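PDB 3QP9: type I polyketide synthase PikAII from Streptomyces venezuelae, which probably epimerises the alpha-substituent of a beta-ketoacyl polyketide intermediate through its C2-type ketoreductase domain, a kind lacking ketoreduction. Local coordinates for residues A[166-180]-A[416-429]. Numbering follows the deposited sequence.
Sequences HVTSPAQAMVWGMGR and AAGTAFLDALAGQH
A420 and A424 present their methyls to the opposing helix, where A424 CB lies 3.6 Å from A173 CB and A420 CB settles near the CA of G177. With small residues on both sides, the axes of helices 170-180 and 416-426 approach to 7.0 Å, crossing at 134°. G177 suits its place because a CB there would strike A416 O and A420 CB. Close by, A416 CB rests 3.3 Å from G177 O.

Along one flank, M174 lays CB and CG beside A417 O: chi1 (-56°) sets CG anti to the carbonyl carbon of M174 and against A417 O, 3.1 Å away. Its SD comes 3.9 Å from F421 CB and meets the ring obliquely, a Met-aromatic contact. F421 carries CG anti to its own N, which brings CE1 to 3.5 Å from P170 CB; P170, in the first helical turn, offers a rigid apolar surface just after the N-cap S169.

Beyond the helices, V167 N donates a hydrogen bond to G427 O, while both V167 methyls flank A424 O. H429 then sets CB over the centre of the H166 ring, and the two imidazoles pair in an offset edge-to-face stack, planes at 82°.

Through this close alanine/glycine helix packing, helix 170-185 of the structural subdomain rests on helix 413-426 of the catalytic subdomain, both Rossmann-like, as in modular ketoreductases.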
ATOM      1  N   HIS A 166      -4.909   2.757 -15.160  1.00 32.29           N
ATOM      2  CA  HIS A 166      -5.527   3.042 -13.844  1.00 31.80           C
ATOM      3  C   HIS A 166      -5.624   1.824 -12.945  1.00 29.55           C
ATOM      4  O   HIS A 166      -5.811   0.738 -13.422  1.00 29.12           O
ATOM      5  CB  HIS A 166      -6.906   3.666 -14.038  1.00 30.68           C
ATOM      6  CG  HIS A 166      -6.899   4.775 -15.041  1.00 35.72           C
ATOM      7  ND1 HIS A 166      -6.061   5.867 -14.923  1.00 38.30           N
ATOM      8  CD2 HIS A 166      -7.567   4.931 -16.206  1.00 40.40           C
ATOM      9  CE1 HIS A 166      -6.229   6.666 -15.959  1.00 41.10           C
ATOM     10  NE2 HIS A 166      -7.149   6.125 -16.748  1.00 43.21           N
ATOM     11  N   VAL A 167      -5.456   2.017 -11.635  1.00 30.14           N
ATOM     12  CA  VAL A 167      -5.772   1.016 -10.666  1.00 27.71           C
ATOM     13  C   VAL A 167      -7.301   0.820 -10.686  1.00 29.97           C
ATOM     14  O   VAL A 167      -8.011   1.789 -10.584  1.00 28.21           O
ATOM     15  CB  VAL A 167      -5.362   1.495  -9.291  1.00 29.71           C
ATOM     16  CG1 VAL A 167      -5.821   0.467  -8.210  1.00 26.88           C
ATOM     17  CG2 VAL A 167      -3.770   1.699  -9.220  1.00 28.15           C
ATOM     18  N   THR A 168      -7.754  -0.428 -10.842  1.00 30.98           N
ATOM     19  CA  THR A 168      -9.182  -0.769 -10.809  1.00 32.64           C
ATOM     20  C   THR A 168      -9.480  -1.552  -9.537  1.00 32.68           C
ATOM     21  O   THR A 168     -10.601  -1.593  -9.155  1.00 35.04           O
ATOM     22  CB  THR A 168      -9.640  -1.587 -12.010  1.00 31.98           C
ATOM     23  OG1 THR A 168      -8.702  -2.652 -12.236  1.00 31.22           O
ATOM     24  CG2 THR A 168      -9.782  -0.697 -13.279  1.00 34.71           C
ATOM     25  N   SER A 169      -8.487  -2.105  -8.851  1.00 32.23           N
ATOM     26  CA  SER A 169      -8.725  -2.794  -7.534  1.00 32.79           C
ATOM     27  C   SER A 169      -7.754  -2.409  -6.427  1.00 32.54           C
ATOM     28  O   SER A 169      -6.763  -3.068  -6.206  1.00 31.64           O
ATOM     29  CB  SER A 169      -8.732  -4.276  -7.658  1.00 33.80           C
ATOM     30  OG  SER A 169      -8.769  -4.713  -6.311  1.00 39.17           O
ATOM     31  N   PRO A 170      -8.020  -1.288  -5.747  1.00 32.19           N
ATOM     32  CA  PRO A 170      -7.154  -0.800  -4.763  1.00 30.84           C
ATOM     33  C   PRO A 170      -7.121  -1.827  -3.644  1.00 30.56           C
ATOM     34  O   PRO A 170      -6.084  -1.985  -2.966  1.00 27.53           O
ATOM     35  CB  PRO A 170      -7.871   0.505  -4.349  1.00 32.10           C
ATOM     36  CG  PRO A 170      -9.321   0.263  -4.836  1.00 33.55           C
ATOM     37  CD  PRO A 170      -9.016  -0.266  -6.113  1.00 32.54           C
ATOM     38  N   ALA A 171      -8.200  -2.593  -3.477  1.00 28.14           N
ATOM     39  CA  ALA A 171      -8.093  -3.620  -2.449  1.00 29.30           C
ATOM     40  C   ALA A 171      -7.034  -4.671  -2.721  1.00 27.49           C
ATOM     41  O   ALA A 171      -6.363  -5.126  -1.776  1.00 27.29           O
ATOM     42  CB  ALA A 171      -9.468  -4.309  -2.184  1.00 30.07           C
ATOM     43  N   GLN A 172      -6.841  -5.050  -3.979  1.00 28.44           N
ATOM     44  CA  GLN A 172      -5.780  -6.067  -4.285  1.00 28.42           C
ATOM     45  C   GLN A 172      -4.365  -5.503  -4.059  1.00 28.45           C
ATOM     46  O   GLN A 172      -3.441  -6.262  -3.836  1.00 26.45           O
ATOM     47  CB  GLN A 172      -5.971  -6.652  -5.689  1.00 28.73           C
ATOM     48  CG  GLN A 172      -7.222  -7.560  -5.802  1.00 29.11           C
ATOM     49  CD  GLN A 172      -7.320  -8.246  -7.101  1.00 27.18           C
ATOM     50  OE1 GLN A 172      -6.320  -8.794  -7.576  1.00 30.87           O
ATOM     51  NE2 GLN A 172      -8.567  -8.312  -7.690  1.00 28.15           N
ATOM     52  N   ALA A 173      -4.170  -4.179  -4.199  1.00 27.45           N
ATOM     53  CA  ALA A 173      -2.832  -3.596  -3.843  1.00 24.18           C
ATOM     54  C   ALA A 173      -2.472  -3.925  -2.404  1.00 26.50           C
ATOM     55  O   ALA A 173      -1.309  -3.845  -2.101  1.00 24.68           O
ATOM     56  CB  ALA A 173      -2.794  -2.036  -4.035  1.00 24.25           C
ATOM     57  N   MET A 174      -3.452  -4.256  -1.511  1.00 27.13           N
ATOM     58  CA  MET A 174      -3.097  -4.588  -0.072  1.00 28.11           C
ATOM     59  C   MET A 174      -2.346  -5.897  -0.003  1.00 28.64           C
ATOM     60  O   MET A 174      -1.501  -6.093   0.867  1.00 28.82           O
ATOM     61  CB  MET A 174      -4.318  -4.674   0.857  1.00 29.01           C
ATOM     62  CG  MET A 174      -5.106  -3.387   0.811  1.00 31.18           C
ATOM     63  SD  MET A 174      -6.214  -3.109   2.175  1.00 37.18           S
ATOM     64  CE  MET A 174      -7.494  -4.270   1.662  1.00 31.54           C
ATOM     65  N   VAL A 175      -2.605  -6.800  -0.939  1.00 28.00           N
ATOM     66  CA  VAL A 175      -1.778  -7.982  -1.016  1.00 27.89           C
ATOM     67  C   VAL A 175      -0.329  -7.682  -1.420  1.00 26.40           C
ATOM     68  O   VAL A 175       0.623  -8.302  -0.921  1.00 26.08           O
ATOM     69  CB  VAL A 175      -2.405  -8.972  -1.964  1.00 30.18           C
ATOM     70  CG1 VAL A 175      -1.388 -10.047  -2.353  1.00 32.95           C
ATOM     71  CG2 VAL A 175      -3.641  -9.513  -1.289  1.00 29.97           C
ATOM     72  N   TRP A 176      -0.146  -6.713  -2.288  1.00 22.70           N
ATOM     73  CA  TRP A 176       1.223  -6.266  -2.641  1.00 23.40           C
ATOM     74  C   TRP A 176       1.884  -5.706  -1.413  1.00 23.50           C
ATOM     75  O   TRP A 176       3.087  -5.954  -1.154  1.00 24.61           O
ATOM     76  CB  TRP A 176       1.235  -5.190  -3.787  1.00 21.69           C
ATOM     77  CG  TRP A 176       1.045  -5.835  -5.168  1.00 23.10           C
ATOM     78  CD1 TRP A 176      -0.108  -6.468  -5.628  1.00 23.62           C
ATOM     79  CD2 TRP A 176       2.005  -6.012  -6.206  1.00 19.88           C
ATOM     80  NE1 TRP A 176       0.081  -6.948  -6.864  1.00 26.13           N
ATOM     81  CE2 TRP A 176       1.358  -6.695  -7.251  1.00 24.15           C
ATOM     82  CE3 TRP A 176       3.372  -5.638  -6.364  1.00 19.15           C
ATOM     83  CZ2 TRP A 176       1.998  -7.042  -8.455  1.00 27.79           C
ATOM     84  CZ3 TRP A 176       3.975  -5.933  -7.547  1.00 20.78           C
ATOM     85  CH2 TRP A 176       3.307  -6.653  -8.599  1.00 22.35           C
ATOM     86  N   GLY A 177       1.168  -4.898  -0.650  1.00 24.50           N
ATOM     87  CA  GLY A 177       1.845  -4.292   0.514  1.00 24.61           C
ATOM     88  C   GLY A 177       2.302  -5.362   1.496  1.00 26.46           C
ATOM     89  O   GLY A 177       3.442  -5.351   2.010  1.00 26.50           O
ATOM     90  N   MET A 178       1.387  -6.297   1.787  1.00 26.65           N
ATOM     91  CA  MET A 178       1.729  -7.346   2.752  1.00 27.66           C
ATOM     92  C   MET A 178       2.795  -8.293   2.166  1.00 27.74           C
ATOM     93  O   MET A 178       3.698  -8.729   2.899  1.00 29.49           O
ATOM     94  CB  MET A 178       0.467  -8.161   3.047  1.00 28.72           C
ATOM     95  CG  MET A 178       0.708  -9.312   4.046  1.00 34.65           C
ATOM     96  SD  MET A 178      -0.981  -9.935   4.312  1.00 43.86           S
ATOM     97  CE  MET A 178      -1.011 -11.081   2.976  1.00 41.68           C
ATOM     98  N   GLY A 179       2.664  -8.584   0.868  1.00 26.15           N
ATOM     99  CA  GLY A 179       3.608  -9.462   0.098  1.00 25.68           C
ATOM    100  C   GLY A 179       5.045  -9.029   0.141  1.00 25.93           C
ATOM    101  O   GLY A 179       5.957  -9.867   0.294  1.00 27.67           O
ATOM    102  N   ARG A 180       5.324  -7.751  -0.072  1.00 23.39           N
ATOM    103  CA  ARG A 180       6.713  -7.297   0.124  1.00 22.92           C
ATOM    104  C   ARG A 180       7.228  -7.601   1.493  1.00 24.09           C
ATOM    105  O   ARG A 180       8.420  -7.869   1.658  1.00 24.84           O
ATOM    106  CB  ARG A 180       6.816  -5.796  -0.118  1.00 21.60           C
ATOM    107  CG  ARG A 180       6.552  -5.477  -1.632  1.00 22.03           C
ATOM    108  CD  ARG A 180       6.741  -3.886  -1.802  1.00 21.57           C
ATOM    109  NE  ARG A 180       5.493  -3.123  -1.550  1.00 26.16           N
ATOM    110  CZ  ARG A 180       4.553  -2.914  -2.463  1.00 24.19           C
ATOM    111  NH1 ARG A 180       4.654  -3.420  -3.695  1.00 25.50           N
ATOM    112  NH2 ARG A 180       3.440  -2.265  -2.107  1.00 23.49           N
ATOM    113  N   ALA A 416       1.636  -2.152   6.147  1.00 30.98           N
ATOM    114  CA  ALA A 416       1.826  -2.078   4.702  1.00 28.38           C
ATOM    115  C   ALA A 416       0.580  -2.394   3.855  1.00 28.70           C
ATOM    116  O   ALA A 416       0.270  -1.685   2.882  1.00 28.09           O
ATOM    117  CB  ALA A 416       2.997  -2.998   4.289  1.00 29.04           C
ATOM    118  N   ALA A 417      -0.155  -3.448   4.212  1.00 28.79           N
ATOM    119  CA  ALA A 417      -1.448  -3.686   3.582  1.00 28.64           C
ATOM    120  C   ALA A 417      -2.353  -2.437   3.578  1.00 27.98           C
ATOM    121  O   ALA A 417      -2.875  -2.048   2.526  1.00 27.50           O
ATOM    122  CB  ALA A 417      -2.187  -4.931   4.281  1.00 29.72           C
ATOM    123  N   GLY A 418      -2.570  -1.827   4.764  1.00 29.06           N
ATOM    124  CA  GLY A 418      -3.570  -0.747   4.875  1.00 24.45           C
ATOM    125  C   GLY A 418      -3.106   0.508   4.120  1.00 24.99           C
ATOM    126  O   GLY A 418      -3.860   1.175   3.468  1.00 23.69           O
ATOM    127  N   THR A 419      -1.812   0.795   4.237  1.00 25.38           N
ATOM    128  CA  THR A 419      -1.212   1.995   3.727  1.00 29.23           C
ATOM    129  C   THR A 419      -1.051   1.793   2.209  1.00 28.97           C
ATOM    130  O   THR A 419      -1.196   2.765   1.414  1.00 26.96           O
ATOM    131  CB  THR A 419       0.029   2.141   4.628  1.00 32.32           C
ATOM    132  OG1 THR A 419      -0.007   3.326   5.406  1.00 34.86           O
ATOM    133  CG2 THR A 419       1.386   1.601   4.234  1.00 28.52           C
ATOM    134  N   ALA A 420      -0.827   0.543   1.773  1.00 26.61           N
ATOM    135  CA  ALA A 420      -0.827   0.349   0.278  1.00 25.68           C
ATOM    136  C   ALA A 420      -2.161   0.625  -0.335  1.00 25.27           C
ATOM    137  O   ALA A 420      -2.256   0.922  -1.540  1.00 23.26           O
ATOM    138  CB  ALA A 420      -0.311  -1.085  -0.165  1.00 27.82           C
ATOM    139  N   PHE A 421      -3.223   0.585   0.481  1.00 26.47           N
ATOM    140  CA  PHE A 421      -4.542   0.871  -0.104  1.00 23.79           C
ATOM    141  C   PHE A 421      -4.616   2.334  -0.419  1.00 24.40           C
ATOM    142  O   PHE A 421      -5.245   2.735  -1.499  1.00 24.41           O
ATOM    143  CB  PHE A 421      -5.680   0.504   0.858  1.00 28.39           C
ATOM    144  CG  PHE A 421      -7.049   0.807   0.320  1.00 28.57           C
ATOM    145  CD1 PHE A 421      -7.697  -0.124  -0.502  1.00 35.01           C
ATOM    146  CD2 PHE A 421      -7.687   2.022   0.654  1.00 31.61           C
ATOM    147  CE1 PHE A 421      -8.960   0.151  -1.014  1.00 32.07           C
ATOM    148  CE2 PHE A 421      -8.889   2.293   0.193  1.00 32.54           C
ATOM    149  CZ  PHE A 421      -9.574   1.339  -0.645  1.00 33.78           C
ATOM    150  N   LEU A 422      -4.003   3.170   0.461  1.00 22.67           N
ATOM    151  CA  LEU A 422      -3.921   4.672   0.194  1.00 25.68           C
ATOM    152  C   LEU A 422      -3.210   5.015  -1.079  1.00 25.88           C
ATOM    153  O   LEU A 422      -3.672   5.895  -1.918  1.00 26.96           O
ATOM    154  CB  LEU A 422      -3.230   5.381   1.376  1.00 25.75           C
ATOM    155  CG  LEU A 422      -3.733   5.033   2.749  1.00 26.53           C
ATOM    156  CD1 LEU A 422      -2.988   5.821   3.791  1.00 27.11           C
ATOM    157  CD2 LEU A 422      -5.269   5.447   2.826  1.00 25.40           C
ATOM    158  N   ASP A 423      -2.037   4.383  -1.277  1.00 26.58           N
ATOM    159  CA  ASP A 423      -1.218   4.624  -2.461  1.00 26.36           C
ATOM    160  C   ASP A 423      -1.993   4.155  -3.699  1.00 27.44           C
ATOM    161  O   ASP A 423      -2.013   4.817  -4.728  1.00 28.19           O
ATOM    162  CB  ASP A 423       0.129   3.908  -2.398  1.00 27.84           C
ATOM    163  CG  ASP A 423       0.983   4.349  -1.282  1.00 29.53           C
ATOM    164  OD1 ASP A 423       1.732   3.489  -0.782  1.00 38.44           O
ATOM    165  OD2 ASP A 423       1.111   5.596  -0.993  1.00 38.34           O
ATOM    166  N   ALA A 424      -2.743   3.077  -3.586  1.00 27.12           N
ATOM    167  CA  ALA A 424      -3.573   2.676  -4.742  1.00 28.02           C
ATOM    168  C   ALA A 424      -4.734   3.557  -5.087  1.00 28.17           C
ATOM    169  O   ALA A 424      -5.111   3.610  -6.253  1.00 28.53           O
ATOM    170  CB  ALA A 424      -4.141   1.246  -4.542  1.00 26.00           C
ATOM    171  N   LEU A 425      -5.438   4.091  -4.077  1.00 28.24           N
ATOM    172  CA  LEU A 425      -6.493   5.120  -4.314  1.00 29.50           C
ATOM    173  C   LEU A 425      -5.916   6.201  -5.176  1.00 29.95           C
ATOM    174  O   LEU A 425      -6.575   6.673  -6.094  1.00 31.49           O
ATOM    175  CB  LEU A 425      -7.012   5.681  -2.990  1.00 31.20           C
ATOM    176  CG  LEU A 425      -7.978   4.860  -2.125  1.00 33.09           C
ATOM    177  CD1 LEU A 425      -8.327   5.662  -0.882  1.00 35.82           C
ATOM    178  CD2 LEU A 425      -9.299   4.509  -2.840  1.00 35.65           C
ATOM    179  N   ALA A 426      -4.665   6.618  -4.920  1.00 29.31           N
ATOM    180  CA  ALA A 426      -4.068   7.672  -5.724  1.00 28.30           C
ATOM    181  C   ALA A 426      -3.857   7.321  -7.207  1.00 29.17           C
ATOM    182  O   ALA A 426      -3.745   8.212  -8.074  1.00 30.97           O
ATOM    183  CB  ALA A 426      -2.800   8.181  -5.071  1.00 29.41           C
ATOM    184  N   GLY A 427      -3.786   6.044  -7.518  1.00 27.87           N
ATOM    185  CA  GLY A 427      -3.596   5.613  -8.870  1.00 29.66           C
ATOM    186  C   GLY A 427      -4.866   5.293  -9.682  1.00 29.32           C
ATOM    187  O   GLY A 427      -4.733   4.834 -10.812  1.00 29.97           O
ATOM    188  N   GLN A 428      -6.051   5.478  -9.095  1.00 30.99           N
ATOM    189  CA  GLN A 428      -7.381   5.233  -9.687  1.00 34.74           C
ATOM    190  C   GLN A 428      -7.780   6.447 -10.535  1.00 37.07           C
ATOM    191  O   GLN A 428      -7.391   7.566 -10.191  1.00 38.70           O
ATOM    192  CB  GLN A 428      -8.425   5.112  -8.589  1.00 34.70           C
ATOM    193  CG  GLN A 428      -8.386   3.836  -7.825  1.00 35.14           C
ATOM    194  CD  GLN A 428      -9.708   3.495  -7.183  1.00 40.01           C
ATOM    195  OE1 GLN A 428     -10.527   2.696  -7.715  1.00 43.74           O
ATOM    196  NE2 GLN A 428      -9.923   4.063  -6.025  1.00 33.66           N
ATOM    197  N   HIS A 429      -8.530   6.264 -11.617  1.00 39.09           N
ATOM    198  CA  HIS A 429      -8.975   7.414 -12.405  1.00 43.04           C
ATOM    199  C   HIS A 429     -10.118   8.133 -11.661  1.00 44.71           C
ATOM    200  O   HIS A 429     -11.051   7.499 -11.117  1.00 44.51           O
ATOM    201  CB  HIS A 429      -9.470   6.911 -13.761  1.00 44.26           C
ATOM    202  CG  HIS A 429      -9.710   7.991 -14.786  1.00 51.90           C
ATOM    203  ND1 HIS A 429      -9.150   7.955 -16.045  1.00 57.68           N
ATOM    204  CD2 HIS A 429     -10.473   9.116 -14.748  1.00 57.41           C
ATOM    205  CE1 HIS A 429      -9.535   9.024 -16.730  1.00 61.77           C
ATOM    206  NE2 HIS A 429     -10.336   9.746 -15.964  1.00 58.98           N
TER